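Local coordinates for protein 5-Carboxyvanillate Decarboxylase (Novosphingobium aromaticivorans, PDB 4QRN) that probably removes the carboxylate from 5-carboxyvanillate as a metal-dependent amidohydrolase-type decarboxylase, here holding manganese and a nitro analogue of its substrate, at residues I84-L88 against Y337-Y341; R95-D100 against Y143-F147; M264-Y270 against A318-C322. One frame throughout, in Å; residues are numbered along the deposited sequence. Where two conformers were deposited one is given.

Interaction 1 (I84-L88 against Y337-Y341); sequences ILERL and YPYQY. With 1DF (4-hydroxy-3-methoxy-5-nitrobenzoic acid), chain F.
Ile-84 and Leu-88, one helical turn apart, press on Tyr-339 from the far side of its ring plane, away from the bound 4-hydroxy-3-methoxy-5-nitrobenzoic acid. Ile-84 CG2 comes within 3.6 Å of Tyr-339 CE1, and Leu-88 CD1 lies 3.4 Å from Tyr-339 OH. One face of the ring covers the inhibitor, with ligand atom CM2 over its middle, and Tyr-339 OH approaches the methoxy carbon CV of the ligand to 3.2 Å. The aromatic ring is thus a wall between the helix and the pocket.

Pro-338, joined to Tyr-337 by a cis peptide bond, fills the next position. Its CD packs against Leu-88 CD2 at 3.6 Å, its CB meets Arg-87 CB, and its carbonyl O faces Ile-84 CG1. The same CB also sits over the face of the Tyr-337 ring.

Arg-87 leaves the helix with CG anti to its carbonyl carbon (chi1 -74°), and its extended chain then crosses the hydroxyl end of Tyr-337, CG lying 3.4 Å from OH. Beyond this, Tyr-341 sets its CD2 corner over the centre of the guanidinium face, at 3.6 Å from Arg-87 CZ; with the planes 66° apart, this is a ring edge against a flat cation. Two waters complete the seam: one donates to both Arg-87 O and Tyr-337 OH, the other accepts from Arg-87 NH1 and donates to Pro-338 O.

Asp-98 positions this polar end, taking Arg-87 NE in a salt bridge and Tyr-337 OH in a hydrogen bond, while Tyr-339 OH is hydrogen-bonded to Thr-112 OG1. The loop following barrel strand 331-332 is packed among helices 79-89, 93-101 and 64-75, with Ala-43 of strand 38-44 touching Pro-338, Tyr-339 and Leu-88.

Interaction 2 (R95-D100 against Y143-F147); sequences RIADMD and YPDRF
The aliphatic part of Arg-95 lies against Phe-147, its CD 3.7 Å from CZ. A bend at chi3 (-63°) turns the guanidinium away, where it is held by the carbonyls of Asp-90 and Ala-43.

Ile-96 makes contacts with three residues of the turn. Its CG1 stands over the face of the Tyr-143 ring in a CH-pi contact, 22° off the normal, while its CD1 reaches 3.6 Å to Phe-147 CE1 and also touches Arg-146 CB. The helix belongs to the first crossover of the eight-stranded (beta/alpha) barrel expected of an amidohydrolase, leading from strand 38-44 towards strand 106-111; the turn it meets carries the chain from helix 122-142 into strand 147-149.

Met-99 brings its sulfur to the edge of the Phe-147 ring, in the ring plane, SD lying 3.7 Å from CE1: a Met-aromatic contact. Its CE reaches back to the carbonyl O of Arg-146.

Asp-100 forms a salt bridge with Arg-146. The arginine approaches end-on, both NH1 (2.9 Å) and NH2 (2.8 Å) donating to the single oxygen Asp-100 OD1, with carboxylate and guanidinium nearly coplanar. A leucine in place of Arg-146 would probably leave the Asp-100 carboxylate without its mate. Arg-146 NE and NH2 also bond to the carbonyls of Asp-105 and Ile-104, which fixes the rotation of the guanidinium.

Interaction 3 (M264-Y270 against A318-C322); sequences MGEALPY and AIKFC
Met-264 reaches across to helix segment 318-322 with a folded side chain. Its chi1 of -132° lies off the staggered positions, and further bends at chi2 and chi3 curl the thioether along the helix: CG rests beside Ala-318 CB, SD is 3.7 Å from Ile-319 CG1, and CE ends 4.0 Å from Cys-322 CB. Ile-319 CG1 meets the sulfur although the CB of that residue points away.

The backbone behind Met-264 is unusual, since four successive residues, Met-264 to Ala-267, have positive phi and form a left-handed turn. Gly-265 sits within it where a CB would strike Pro-269 CD. This turn follows strand 259-261 of the (beta/alpha) barrel and leads into helix 268-284; the contact packs the turn and the start of that helix against helix 316-326, which follows the adjacent strand 306-309. Glu-266, on the same turn, hydrogen-bonds His-263 of the ligand pocket.

Phe-321 carries the other half. With CG anti to the backbone N (chi1 179°), its ring extends towards the start of helix 268-284, and CE1 comes to 3.5 Å from Pro-269 O, which lies near the ring plane. Tyr-270 CD1 stands over one Phe-321 face, 4.0 Å from CZ, in an oblique pairing with the planes 56° apart. The Tyr-270 ring also meets Tyr-270 of the second subunit, and its hydroxyl is hydrogen-bonded to Met-264 O of that subunit, an exchange repeated in the reverse direction across the dimer.

Overall arrangement
From the N terminus, helix 79-89 comes first and is met near the C-terminal end by the loop at 337-341, which closes interaction 1, the longest of the three loops. Within it, helix 93-101 soon meets the turn at 143-147 in interaction 2, tying the first barrel crossover to the entry of the third strand. Later 264-270 and 318-322 close interaction 3, joining the turn after strand 259-261 and the start of helix 268-284 to helix 316-326. Interactions 2 and 3 are in series, their centres 28 Å apart, and both nest inside interaction 1. Interactions 1 and 2 touch directly, through Asp-98 of helix 93-101. Interactions 1 and 3 remain apart, yet both touch the second subunit.

Interaction 1 (I84-L88 against Y337-Y341)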
loop_
_atom_site.group_PDB
_atom_site.type_symbol
_atom_site.label_atom_id
_atom_site.label_comp_id
_atom_site.label_asym_id
_atom_site.label_seq_id
_atom_site.Cartn_x
_atom_site.Cartn_y
_atom_site.Cartn_z
ATOM N N ILE A 84 -22.791 8.060 -11.341
ATOM C CA ILE A 84 -21.819 8.883 -10.648
ATOM C C ILE A 84 -21.736 10.272 -11.258
ATOM O O ILE A 84 -21.705 11.281 -10.530
ATOM C CB ILE A 84 -20.450 8.167 -10.623
ATOM C CG1 ILE A 84 -20.492 7.083 -9.530
ATOM C CG2 ILE A 84 -19.275 9.150 -10.461
ATOM C CD1 ILE A 84 -19.334 6.100 -9.566
ATOM N N LEU A 85 -21.665 10.362 -12.584
ATOM C CA LEU A 85 -21.492 11.671 -13.194
ATOM C C LEU A 85 -22.704 12.548 -12.879
ATOM O O LEU A 85 -22.549 13.733 -12.557
ATOM C CB LEU A 85 -21.274 11.502 -14.698
ATOM C CG LEU A 85 -21.001 12.768 -15.492
ATOM C CD1 LEU A 85 -19.741 13.440 -14.998
ATOM C CD2 LEU A 85 -20.934 12.427 -16.995
ATOM N N GLU A 86 -23.905 11.983 -12.977
ATOM C CA GLU A 86 -25.094 12.742 -12.636
ATOM C C GLU A 86 -25.062 13.253 -11.197
ATOM O O GLU A 86 -25.355 14.419 -10.901
ATOM C CB GLU A 86 -26.333 11.869 -12.828
ATOM C CG GLU A 86 -26.689 11.624 -14.265
ATOM C CD GLU A 86 -27.951 10.780 -14.427
ATOM O OE1 GLU A 86 -28.718 10.616 -13.442
ATOM O OE2 GLU A 86 -28.186 10.290 -15.558
ATOM N N ARG A 87 -24.717 12.371 -10.274
ATOM C CA ARG A 87 -24.692 12.758 -8.865
ATOM C C ARG A 87 -23.591 13.783 -8.587
ATOM O O ARG A 87 -23.817 14.715 -7.796
ATOM C CB ARG A 87 -24.547 11.528 -7.959
ATOM C CG ARG A 87 -25.841 10.726 -7.872
ATOM C CD ARG A 87 -25.641 9.460 -7.097
ATOM N NE ARG A 87 -26.927 8.843 -6.817
ATOM C CZ ARG A 87 -27.179 7.547 -6.872
ATOM N NH1 ARG A 87 -26.226 6.682 -7.191
ATOM N NH2 ARG A 87 -28.409 7.131 -6.593
ATOM N N LEU A 88 -22.417 13.614 -9.183
ATOM C CA LEU A 88 -21.344 14.586 -8.958
ATOM C C LEU A 88 -21.782 15.994 -9.275
ATOM O O LEU A 88 -21.414 16.949 -8.585
ATOM C CB LEU A 88 -20.144 14.267 -9.856
ATOM C CG LEU A 88 -19.244 13.115 -9.403
ATOM C CD1 LEU A 88 -18.273 12.780 -10.544
ATOM C CD2 LEU A 88 -18.469 13.487 -8.140
ATOM N N TYR A 337 -19.332 9.559 -1.197
ATOM C CA TYR A 337 -20.396 9.789 -2.175
ATOM C C TYR A 337 -19.830 10.626 -3.330
ATOM O O TYR A 337 -19.110 11.584 -3.079
ATOM C CB TYR A 337 -21.505 10.556 -1.505
ATOM C CG TYR A 337 -22.657 10.934 -2.404
ATOM C CD1 TYR A 337 -22.667 12.143 -3.108
ATOM C CD2 TYR A 337 -23.764 10.093 -2.529
ATOM C CE1 TYR A 337 -23.749 12.521 -3.887
ATOM C CE2 TYR A 337 -24.864 10.460 -3.326
ATOM C CZ TYR A 337 -24.846 11.682 -3.990
ATOM O OH TYR A 337 -25.921 12.100 -4.754
ATOM N N PRO A 338 -20.177 10.327 -4.593
ATOM C CA PRO A 338 -21.103 9.287 -5.058
ATOM C C PRO A 338 -20.386 8.039 -5.555
ATOM O O PRO A 338 -21.047 7.147 -6.101
ATOM C CB PRO A 338 -21.829 10.001 -6.201
ATOM C CG PRO A 338 -20.741 10.815 -6.852
ATOM C CD PRO A 338 -19.883 11.297 -5.674
ATOM N N TYR A 339 -19.064 7.994 -5.411
ATOM C CA TYR A 339 -18.298 6.848 -5.865
ATOM C C TYR A 339 -18.625 5.567 -5.117
ATOM O O TYR A 339 -18.476 4.467 -5.654
ATOM C CB TYR A 339 -16.795 7.149 -5.782
ATOM C CG TYR A 339 -16.429 8.330 -6.666
ATOM C CD1 TYR A 339 -16.337 8.182 -8.046
ATOM C CD2 TYR A 339 -16.178 9.592 -6.130
ATOM C CE1 TYR A 339 -16.040 9.250 -8.874
ATOM C CE2 TYR A 339 -15.886 10.688 -6.951
ATOM C CZ TYR A 339 -15.795 10.489 -8.319
ATOM O OH TYR A 339 -15.491 11.524 -9.153
ATOM N N GLN A 340 -19.042 5.705 -3.862
ATOM C CA GLN A 340 -19.362 4.568 -3.027
ATOM C C GLN A 340 -20.578 4.906 -2.157
ATOM O O GLN A 340 -20.469 5.095 -0.942
ATOM C CB GLN A 340 -18.141 4.154 -2.213
ATOM C CG GLN A 340 -18.283 2.777 -1.593
ATOM C CD GLN A 340 -16.937 2.129 -1.310
ATOM O OE1 GLN A 340 -15.903 2.525 -1.861
ATOM N NE2 GLN A 340 -16.946 1.137 -0.420
ATOM N N TYR A 341 -21.736 4.995 -2.805
ATOM C CA TYR A 341 -22.992 5.387 -2.167
ATOM C C TYR A 341 -23.787 4.125 -1.879
ATOM O O TYR A 341 -24.457 3.604 -2.760
ATOM C CB TYR A 341 -23.761 6.304 -3.130
ATOM C CG TYR A 341 -25.137 6.712 -2.664
ATOM C CD1 TYR A 341 -25.341 7.277 -1.406
ATOM C CD2 TYR A 341 -26.239 6.561 -3.492
ATOM C CE1 TYR A 341 -26.595 7.675 -0.976
ATOM C CE2 TYR A 341 -27.506 6.944 -3.079
ATOM C CZ TYR A 341 -27.685 7.496 -1.820
ATOM O OH TYR A 341 -28.939 7.865 -1.396
HETATM C C1 1DF F . -13.179 7.055 -7.192
HETATM C CO1 1DF F . -13.054 6.866 -5.845
HETATM C CO2 1DF F . -12.946 8.340 -7.731
HETATM C CM1 1DF F . -12.787 8.037 -5.060
HETATM C CM2 1DF F . -12.833 9.452 -6.922
HETATM O OM 1DF F . -12.657 10.723 -7.392
HETATM C CZ 1DF F . -12.876 9.341 -5.540
HETATM C CC 1DF F . -13.477 5.937 -8.120
HETATM C CV 1DF F . -12.335 10.867 -8.776
HETATM O O1 1DF F . -14.177 4.940 -7.662
HETATM O O2 1DF F . -13.071 6.007 -9.285
HETATM O O3 1DF F . -12.943 10.377 -4.755
HETATM N N 1DF F . -12.172 7.752 -3.718
HETATM O O11 1DF F . -11.769 8.624 -2.999
HETATM O O22 1DF F . -11.940 6.544 -3.436
HETATM O O HOH W 1 -26.159 14.449 -6.198
HETATM O O HOH W 2 -23.471 6.909 -7.625
#

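Interaction 2 (R95-D100 against Y143-F147)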
loop_
_atom_site.group_PDB
_atom_site.type_symbol
_atom_site.label_atom_id
_atom_site.label_comp_id
_atom_site.label_asym_id
_atom_site.label_seq_id
_atom_site.Cartn_x
_atom_site.Cartn_y
_atom_site.Cartn_z
ATOM N N ARG A 95 -28.950 15.748 -4.421
ATOM C CA ARG A 95 -27.923 15.362 -3.461
ATOM C C ARG A 95 -28.526 15.297 -2.053
ATOM O O ARG A 95 -28.259 14.365 -1.300
ATOM C CB ARG A 95 -26.766 16.356 -3.517
ATOM C CG ARG A 95 -25.672 16.071 -2.492
ATOM C CD ARG A 95 -24.472 16.966 -2.674
ATOM N NE ARG A 95 -23.806 16.790 -3.952
ATOM C CZ ARG A 95 -22.670 16.128 -4.151
ATOM N NH1 ARG A 95 -21.988 15.564 -3.142
ATOM N NH2 ARG A 95 -22.167 16.066 -5.373
ATOM N N ILE A 96 -29.321 16.295 -1.691
ATOM C CA ILE A 96 -29.952 16.305 -0.378
ATOM C C ILE A 96 -30.842 15.076 -0.197
ATOM O O ILE A 96 -30.825 14.461 0.861
ATOM C CB ILE A 96 -30.768 17.591 -0.189
ATOM C CG1 ILE A 96 -29.848 18.810 -0.095
ATOM C CG2 ILE A 96 -31.719 17.480 1.021
ATOM C CD1 ILE A 96 -29.108 18.945 1.177
ATOM N N ALA A 97 -31.630 14.733 -1.213
ATOM C CA ALA A 97 -32.484 13.547 -1.119
ATOM C C ALA A 97 -31.629 12.277 -0.943
ATOM O O ALA A 97 -32.014 11.373 -0.195
ATOM C CB ALA A 97 -33.373 13.450 -2.342
ATOM N N ASP A 98 -30.506 12.203 -1.648
ATOM C CA ASP A 98 -29.645 11.040 -1.509
ATOM C C ASP A 98 -29.070 10.951 -0.088
ATOM O O ASP A 98 -28.923 9.849 0.460
ATOM C CB ASP A 98 -28.497 11.078 -2.538
ATOM C CG ASP A 98 -28.928 10.630 -3.941
ATOM O OD1 ASP A 98 -30.086 10.199 -4.138
ATOM O OD2 ASP A 98 -28.077 10.696 -4.858
ATOM N N MET A 99 -28.705 12.088 0.486
ATOM C CA MET A 99 -28.262 12.120 1.867
ATOM C C MET A 99 -29.390 11.708 2.803
ATOM O O MET A 99 -29.199 10.880 3.707
ATOM C CB MET A 99 -27.756 13.510 2.229
ATOM C CG MET A 99 -26.434 13.856 1.532
ATOM S SD MET A 99 -25.978 15.592 1.599
ATOM C CE MET A 99 -25.779 15.838 3.364
ATOM N N ASP A 100 -30.581 12.278 2.601
ATOM C CA ASP A 100 -31.711 11.962 3.451
ATOM C C ASP A 100 -31.981 10.448 3.419
ATOM O O ASP A 100 -32.310 9.838 4.442
ATOM C CB ASP A 100 -32.948 12.725 2.991
ATOM C CG ASP A 100 -32.893 14.222 3.304
ATOM O OD1 ASP A 100 -32.069 14.659 4.139
ATOM O OD2 ASP A 100 -33.737 14.962 2.738
ATOM N N TYR A 143 -27.744 25.566 1.780
ATOM C CA TYR A 143 -28.046 24.420 2.637
ATOM C C TYR A 143 -27.062 24.392 3.793
ATOM O O TYR A 143 -26.260 23.461 3.931
ATOM C CB TYR A 143 -27.969 23.116 1.851
ATOM C CG TYR A 143 -28.875 23.067 0.645
ATOM C CD1 TYR A 143 -30.206 22.663 0.762
ATOM C CD2 TYR A 143 -28.397 23.380 -0.616
ATOM C CE1 TYR A 143 -31.031 22.597 -0.352
ATOM C CE2 TYR A 143 -29.207 23.309 -1.734
ATOM C CZ TYR A 143 -30.521 22.923 -1.595
ATOM O OH TYR A 143 -31.313 22.859 -2.715
ATOM N N PRO A 144 -27.116 25.405 4.661
ATOM C CA PRO A 144 -26.036 25.582 5.637
ATOM C C PRO A 144 -25.981 24.505 6.728
ATOM O O PRO A 144 -24.939 24.334 7.356
ATOM C CB PRO A 144 -26.346 26.970 6.236
ATOM C CG PRO A 144 -27.823 27.122 6.044
ATOM C CD PRO A 144 -28.107 26.495 4.723
ATOM N N ASP A 145 -27.084 23.803 6.977
ATOM C CA ASP A 145 -27.065 22.730 7.970
ATOM C C ASP A 145 -26.721 21.375 7.371
ATOM O O ASP A 145 -26.620 20.398 8.119
ATOM C CB ASP A 145 -28.410 22.660 8.684
ATOM C CG ASP A 145 -28.677 23.892 9.535
ATOM O OD1 ASP A 145 -27.707 24.495 10.056
ATOM O OD2 ASP A 145 -29.861 24.265 9.681
ATOM N N ARG A 146 -26.535 21.323 6.046
ATOM C CA ARG A 146 -26.273 20.051 5.357
ATOM C C ARG A 146 -24.926 19.981 4.657
ATOM O O ARG A 146 -24.359 18.898 4.546
ATOM C CB ARG A 146 -27.352 19.768 4.298
ATOM C CG ARG A 146 -28.780 19.871 4.803
ATOM C CD ARG A 146 -29.086 18.987 5.968
ATOM N NE ARG A 146 -28.882 17.559 5.725
ATOM C CZ ARG A 146 -29.760 16.758 5.117
ATOM N NH1 ARG A 146 -30.889 17.227 4.611
ATOM N NH2 ARG A 146 -29.483 15.479 4.976
ATOM N N PHE A 147 -24.449 21.109 4.111
ATOM C CA PHE A 147 -23.265 21.128 3.251
ATOM C C PHE A 147 -22.186 21.979 3.908
ATOM O O PHE A 147 -22.467 23.112 4.327
ATOM C CB PHE A 147 -23.569 21.779 1.903
ATOM C CG PHE A 147 -24.498 21.015 0.963
ATOM C CD1 PHE A 147 -24.848 19.677 1.137
ATOM C CD2 PHE A 147 -24.993 21.686 -0.156
ATOM C CE1 PHE A 147 -25.681 19.043 0.211
ATOM C CE2 PHE A 147 -25.812 21.061 -1.074
ATOM C CZ PHE A 147 -26.166 19.745 -0.891
#

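Interaction 3 (M264-Y270 against A318-C322)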
loop_
_atom_site.group_PDB
_atom_site.type_symbol
_atom_site.label_atom_id
_atom_site.label_comp_id
_atom_site.label_asym_id
_atom_site.label_seq_id
_atom_site.Cartn_x
_atom_site.Cartn_y
_atom_site.Cartn_z
ATOM N N MET A 264 -8.897 4.726 5.231
ATOM C CA MET A 264 -8.279 4.087 6.387
ATOM C C MET A 264 -6.794 4.393 6.502
ATOM O O MET A 264 -6.025 3.628 7.104
ATOM C CB MET A 264 -8.554 2.567 6.402
ATOM C CG MET A 264 -9.049 2.011 7.734
ATOM S SD MET A 264 -10.753 2.545 8.103
ATOM C CE MET A 264 -10.487 3.894 9.215
ATOM N N GLY A 265 -6.389 5.566 6.024
ATOM C CA GLY A 265 -5.005 6.000 6.189
ATOM C C GLY A 265 -4.084 5.562 5.065
ATOM O O GLY A 265 -2.865 5.646 5.215
ATOM N N GLU A 266 -4.661 5.117 3.945
ATOM C CA GLU A 266 -3.882 4.754 2.752
ATOM C C GLU A 266 -2.795 3.730 3.126
ATOM O O GLU A 266 -1.649 3.812 2.698
ATOM C CB GLU A 266 -3.298 5.993 2.055
ATOM C CG GLU A 266 -4.326 7.136 1.833
ATOM C CD GLU A 266 -5.441 6.867 0.831
ATOM O OE1 GLU A 266 -5.511 5.749 0.289
ATOM O OE2 GLU A 266 -6.269 7.805 0.593
ATOM N N ALA A 267 -3.195 2.781 3.971
ATOM C CA ALA A 267 -2.384 1.670 4.471
ATOM C C ALA A 267 -1.324 2.051 5.487
ATOM O O ALA A 267 -0.736 1.150 6.087
ATOM C CB ALA A 267 -1.742 0.834 3.303
ATOM N N LEU A 268 -1.025 3.337 5.661
ATOM C CA LEU A 268 0.090 3.687 6.533
ATOM C C LEU A 268 -0.073 3.174 7.970
ATOM O O LEU A 268 0.919 2.732 8.548
ATOM C CB LEU A 268 0.406 5.184 6.480
ATOM C CG LEU A 268 0.754 5.752 5.090
ATOM C CD1 LEU A 268 1.355 7.155 5.245
ATOM C CD2 LEU A 268 1.716 4.883 4.289
ATOM N N PRO A 269 -1.285 3.180 8.552
ATOM C CA PRO A 269 -1.403 2.641 9.914
ATOM C C PRO A 269 -1.004 1.161 9.989
ATOM O O PRO A 269 -0.433 0.722 10.994
ATOM C CB PRO A 269 -2.881 2.888 10.265
ATOM C CG PRO A 269 -3.214 4.135 9.437
ATOM C CD PRO A 269 -2.524 3.861 8.113
ATOM N N TYR A 270 -1.336 0.386 8.952
ATOM C CA TYR A 270 -1.019 -1.028 8.934
ATOM C C TYR A 270 0.478 -1.256 8.737
ATOM O O TYR A 270 1.060 -2.175 9.326
ATOM C CB TYR A 270 -1.837 -1.691 7.850
ATOM C CG TYR A 270 -1.740 -3.203 7.793
ATOM C CD1 TYR A 270 -2.383 -4.000 8.722
ATOM C CD2 TYR A 270 -1.034 -3.831 6.758
ATOM C CE1 TYR A 270 -2.327 -5.396 8.615
ATOM C CE2 TYR A 270 -0.984 -5.201 6.649
ATOM C CZ TYR A 270 -1.638 -5.979 7.570
ATOM O OH TYR A 270 -1.642 -7.345 7.483
ATOM N N ALA A 318 -10.788 -3.125 10.073
ATOM C CA ALA A 318 -9.845 -2.090 9.679
ATOM C C ALA A 318 -10.081 -0.795 10.450
ATOM O O ALA A 318 -9.122 -0.136 10.869
ATOM C CB ALA A 318 -9.899 -1.846 8.196
ATOM N N ILE A 319 -11.342 -0.432 10.654
ATOM C CA ILE A 319 -11.649 0.761 11.435
ATOM C C ILE A 319 -11.097 0.607 12.850
ATOM O O ILE A 319 -10.453 1.513 13.374
ATOM C CB ILE A 319 -13.170 1.023 11.464
ATOM C CG1 ILE A 319 -13.654 1.366 10.053
ATOM C CG2 ILE A 319 -13.492 2.125 12.445
ATOM C CD1 ILE A 319 -15.159 1.279 9.927
ATOM N N LYS A 320 -11.367 -0.536 13.475
ATOM C CA LYS A 320 -10.917 -0.740 14.842
ATOM C C LYS A 320 -9.398 -0.761 14.936
ATOM O O LYS A 320 -8.827 -0.254 15.904
ATOM C CB LYS A 320 -11.514 -2.025 15.417
ATOM C CG LYS A 320 -12.989 -1.898 15.767
ATOM C CD LYS A 320 -13.548 -3.183 16.358
ATOM C CE LYS A 320 -14.938 -2.968 16.951
ATOM N NZ LYS A 320 -15.477 -4.264 17.493
ATOM N N PHE A 321 -8.744 -1.369 13.957
ATOM C CA PHE A 321 -7.282 -1.408 13.941
ATOM C C PHE A 321 -6.742 0.017 13.924
ATOM O O PHE A 321 -5.855 0.411 14.688
ATOM C CB PHE A 321 -6.804 -2.183 12.709
ATOM C CG PHE A 321 -5.303 -2.249 12.589
ATOM C CD1 PHE A 321 -4.610 -1.210 11.991
ATOM C CD2 PHE A 321 -4.592 -3.334 13.066
ATOM C CE1 PHE A 321 -3.225 -1.244 11.875
ATOM C CE2 PHE A 321 -3.212 -3.360 12.974
ATOM C CZ PHE A 321 -2.528 -2.312 12.374
ATOM N N CYS A 322 -7.316 0.814 13.035
ATOM C CA CYS A 322 -6.850 2.166 12.859
ATOM C C CYS A 322 -7.145 3.010 14.131
ATOM O O CYS A 322 -6.329 3.840 14.533
ATOM C CB CYS A 322 -7.522 2.721 11.609
ATOM S SG CYS A 322 -6.814 4.203 10.950
#